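Local coordinates for core protein VP4 (Bluetongue virus, PDB 2JHP) that caps viral RNA as a multifunctional enzyme of the inner core, carrying S-adenosyl-L-homocysteine and guanine in its pockets, at residues D176-S181 against P327-D332. Sequence-based numbering, arbitrary orientation.
Sequences DEKLVS and PGADAD. With SAH (S-adenosyl-L-homocysteine), chain C.
Lys178 and Ser181, on helix 178-186, pack against Pro327, Gly328 and Ala329 by van der Waals contact and one CA-H...O contact, with no classical hydrogen bond crossing between the segments. The site lies in one of two Rossmann-like methyltransferase-type domains, the one whose seven-stranded sheet runs from strand 235-238 to strand 322-324 in the 3-2-1-4-5-7-6 order of the class I fold. Residues 327-332 belong to the loop joining strands 322-324 and 335-341, so the contact ties this hairpin connection to the helix that leads into strand 192-196, the sheet's first in chain order.

Gly328 comes nearest to Lys178, CA to CA 4.4 Å. Its phi is positive (79°), which favours glycine, and a CB here would point into the 176-178 backbone and clash with Asp176 O. Beside it runs the aliphatic part of Lys178: CB lies 3.7 Å from Gly328 O, CG is anti to the backbone N (chi1 164°), and CD reaches the methyl CB of Ala329. Beyond a bend at chi3 the chain leads away, and NZ makes a long, weak ion pair with Glu335. The Pro327 ring touches Leu382, Lys383 and Leu386 of helix 380-391. Ser181 CB lies 3.9 Å from Pro327 O, while its OG bonds Asp176 O at 3.1 Å, standing well above that carbonyl's plane. Leu179 faces away from the loop, and its CD1 comes 3.4 Å from the carboxylate O of S-adenosyl-L-homocysteine. Pro327 O receives the CA-H of Lys178 at a CA-to-O distance of 3.4 Å, nearly straight at 160°.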
loop_
_atom_site.group_PDB
_atom_site.type_symbol
_atom_site.label_atom_id
_atom_site.label_comp_id
_atom_site.label_asym_id
_atom_site.label_seq_id
_atom_site.Cartn_x
_atom_site.Cartn_y
_atom_site.Cartn_z
ATOM N N ASP A 176 0.339 -21.414 7.056
ATOM C CA ASP A 176 -0.728 -22.242 7.604
ATOM C C ASP A 176 -0.747 -23.645 6.996
ATOM O O ASP A 176 -0.180 -23.875 5.926
ATOM C CB ASP A 176 -2.082 -21.558 7.382
ATOM C CG ASP A 176 -2.226 -20.268 8.190
ATOM O OD1 ASP A 176 -2.132 -19.163 7.600
ATOM O OD2 ASP A 176 -2.419 -20.363 9.421
ATOM N N GLU A 177 -1.396 -24.577 7.692
ATOM C CA GLU A 177 -1.580 -25.936 7.192
ATOM C C GLU A 177 -2.264 -25.943 5.822
ATOM O O GLU A 177 -3.239 -25.218 5.586
ATOM C CB GLU A 177 -2.353 -26.805 8.197
ATOM C CG GLU A 177 -3.675 -26.211 8.679
ATOM C CD GLU A 177 -4.487 -27.162 9.546
ATOM O OE1 GLU A 177 -4.943 -28.207 9.034
ATOM O OE2 GLU A 177 -4.681 -26.855 10.741
ATOM N N LYS A 178 -1.723 -26.774 4.935
ATOM C CA LYS A 178 -2.123 -26.890 3.530
ATOM C C LYS A 178 -3.588 -26.578 3.214
ATOM O O LYS A 178 -3.872 -25.776 2.310
ATOM C CB LYS A 178 -1.726 -28.280 3.026
ATOM C CG LYS A 178 -2.342 -28.763 1.743
ATOM C CD LYS A 178 -2.115 -30.282 1.638
ATOM C CE LYS A 178 -3.331 -31.000 1.045
ATOM N NZ LYS A 178 -3.335 -32.477 1.258
ATOM N N LEU A 179 -4.502 -27.185 3.967
ATOM C CA LEU A 179 -5.934 -27.093 3.666
ATOM C C LEU A 179 -6.644 -25.790 4.077
ATOM O O LEU A 179 -7.651 -25.426 3.459
ATOM C CB LEU A 179 -6.681 -28.346 4.159
ATOM C CG LEU A 179 -6.564 -29.532 3.182
ATOM C CD1 LEU A 179 -6.921 -30.894 3.825
ATOM C CD2 LEU A 179 -7.383 -29.283 1.898
ATOM N N VAL A 180 -6.137 -25.093 5.097
ATOM C CA VAL A 180 -6.628 -23.734 5.380
ATOM C C VAL A 180 -5.938 -22.692 4.498
ATOM O O VAL A 180 -6.522 -21.660 4.160
ATOM C CB VAL A 180 -6.646 -23.326 6.918
ATOM C CG1 VAL A 180 -6.044 -24.386 7.810
ATOM C CG2 VAL A 180 -6.009 -21.958 7.159
ATOM N N SER A 181 -4.698 -22.981 4.126
ATOM C CA SER A 181 -3.970 -22.164 3.182
ATOM C C SER A 181 -4.674 -22.209 1.837
ATOM O O SER A 181 -4.677 -21.223 1.095
ATOM C CB SER A 181 -2.539 -22.668 3.041
ATOM O OG SER A 181 -1.686 -21.981 3.919
ATOM N N PRO A 327 0.779 -24.389 -1.061
ATOM C CA PRO A 327 1.457 -23.843 0.110
ATOM C C PRO A 327 1.173 -24.706 1.335
ATOM O O PRO A 327 0.035 -25.134 1.530
ATOM C CB PRO A 327 0.820 -22.456 0.283
ATOM C CG PRO A 327 0.156 -22.159 -0.988
ATOM C CD PRO A 327 -0.203 -23.448 -1.628
ATOM N N GLY A 328 2.208 -24.966 2.137
ATOM C CA GLY A 328 2.074 -25.721 3.385
ATOM C C GLY A 328 1.996 -27.231 3.221
ATOM O O GLY A 328 1.803 -27.956 4.203
ATOM N N ALA A 329 2.146 -27.706 1.988
ATOM C CA ALA A 329 2.108 -29.132 1.700
ATOM C C ALA A 329 3.481 -29.762 1.921
ATOM O O ALA A 329 4.506 -29.091 1.790
ATOM C CB ALA A 329 1.625 -29.376 0.274
ATOM N N ASP A 330 3.489 -31.049 2.260
ATOM C CA ASP A 330 4.728 -31.788 2.526
ATOM C C ASP A 330 5.577 -31.984 1.276
ATOM O O ASP A 330 5.054 -32.022 0.160
ATOM C CB ASP A 330 4.421 -33.138 3.179
ATOM C CG ASP A 330 4.305 -33.041 4.693
ATOM O OD1 ASP A 330 3.829 -31.994 5.193
ATOM O OD2 ASP A 330 4.698 -34.009 5.387
ATOM N N ALA A 331 6.888 -32.096 1.480
ATOM C CA ALA A 331 7.860 -32.259 0.392
ATOM C C ALA A 331 7.583 -33.471 -0.501
ATOM O O ALA A 331 7.848 -33.431 -1.700
ATOM C CB ALA A 331 9.268 -32.331 0.958
ATOM N N ASP A 332 7.048 -34.536 0.096
ATOM C CA ASP A 332 6.729 -35.773 -0.628
ATOM C C ASP A 332 5.290 -35.844 -1.154
ATOM O O ASP A 332 4.921 -36.808 -1.829
ATOM C CB ASP A 332 7.049 -37.016 0.221
ATOM C CG ASP A 332 6.437 -36.980 1.625
ATOM O OD1 ASP A 332 5.618 -36.115 1.944
ATOM O OD2 ASP A 332 6.781 -37.848 2.440
HETATM N N SAH C . -11.483 -31.252 3.006
HETATM C CA SAH C . -11.125 -32.188 4.119
HETATM C CB SAH C . -10.166 -33.293 3.667
HETATM C CG SAH C . -10.744 -34.205 2.589
HETATM S SD SAH C . -11.057 -35.862 3.233
HETATM C C SAH C . -10.546 -31.415 5.301
HETATM O O SAH C . -10.003 -30.320 5.140
HETATM O OXT SAH C . -10.623 -31.867 6.443
HETATM C "C5'" SAH C . -11.959 -36.404 1.769
HETATM C "C4'" SAH C . -13.432 -36.541 2.111
HETATM O "O4'" SAH C . -14.201 -36.690 0.946
HETATM C "C3'" SAH C . -13.740 -37.757 2.969
HETATM O "O3'" SAH C . -14.007 -37.299 4.269
HETATM C "C2'" SAH C . -14.966 -38.394 2.335
HETATM O "O2'" SAH C . -16.009 -38.540 3.269
HETATM C "C1'" SAH C . -15.383 -37.370 1.303
HETATM N N9 SAH C . -16.013 -37.885 0.077
HETATM C C8 SAH C . -15.713 -39.016 -0.636
HETATM N N7 SAH C . -16.531 -39.063 -1.713
HETATM C C5 SAH C . -17.333 -37.977 -1.703
HETATM C C6 SAH C . -18.338 -37.531 -2.555
HETATM N N6 SAH C . -18.664 -38.233 -3.635
HETATM N N1 SAH C . -19.002 -36.350 -2.269
HETATM C C2 SAH C . -18.668 -35.619 -1.150
HETATM N N3 SAH C . -17.665 -36.069 -0.312
HETATM C C4 SAH C . -17.013 -37.227 -0.583
#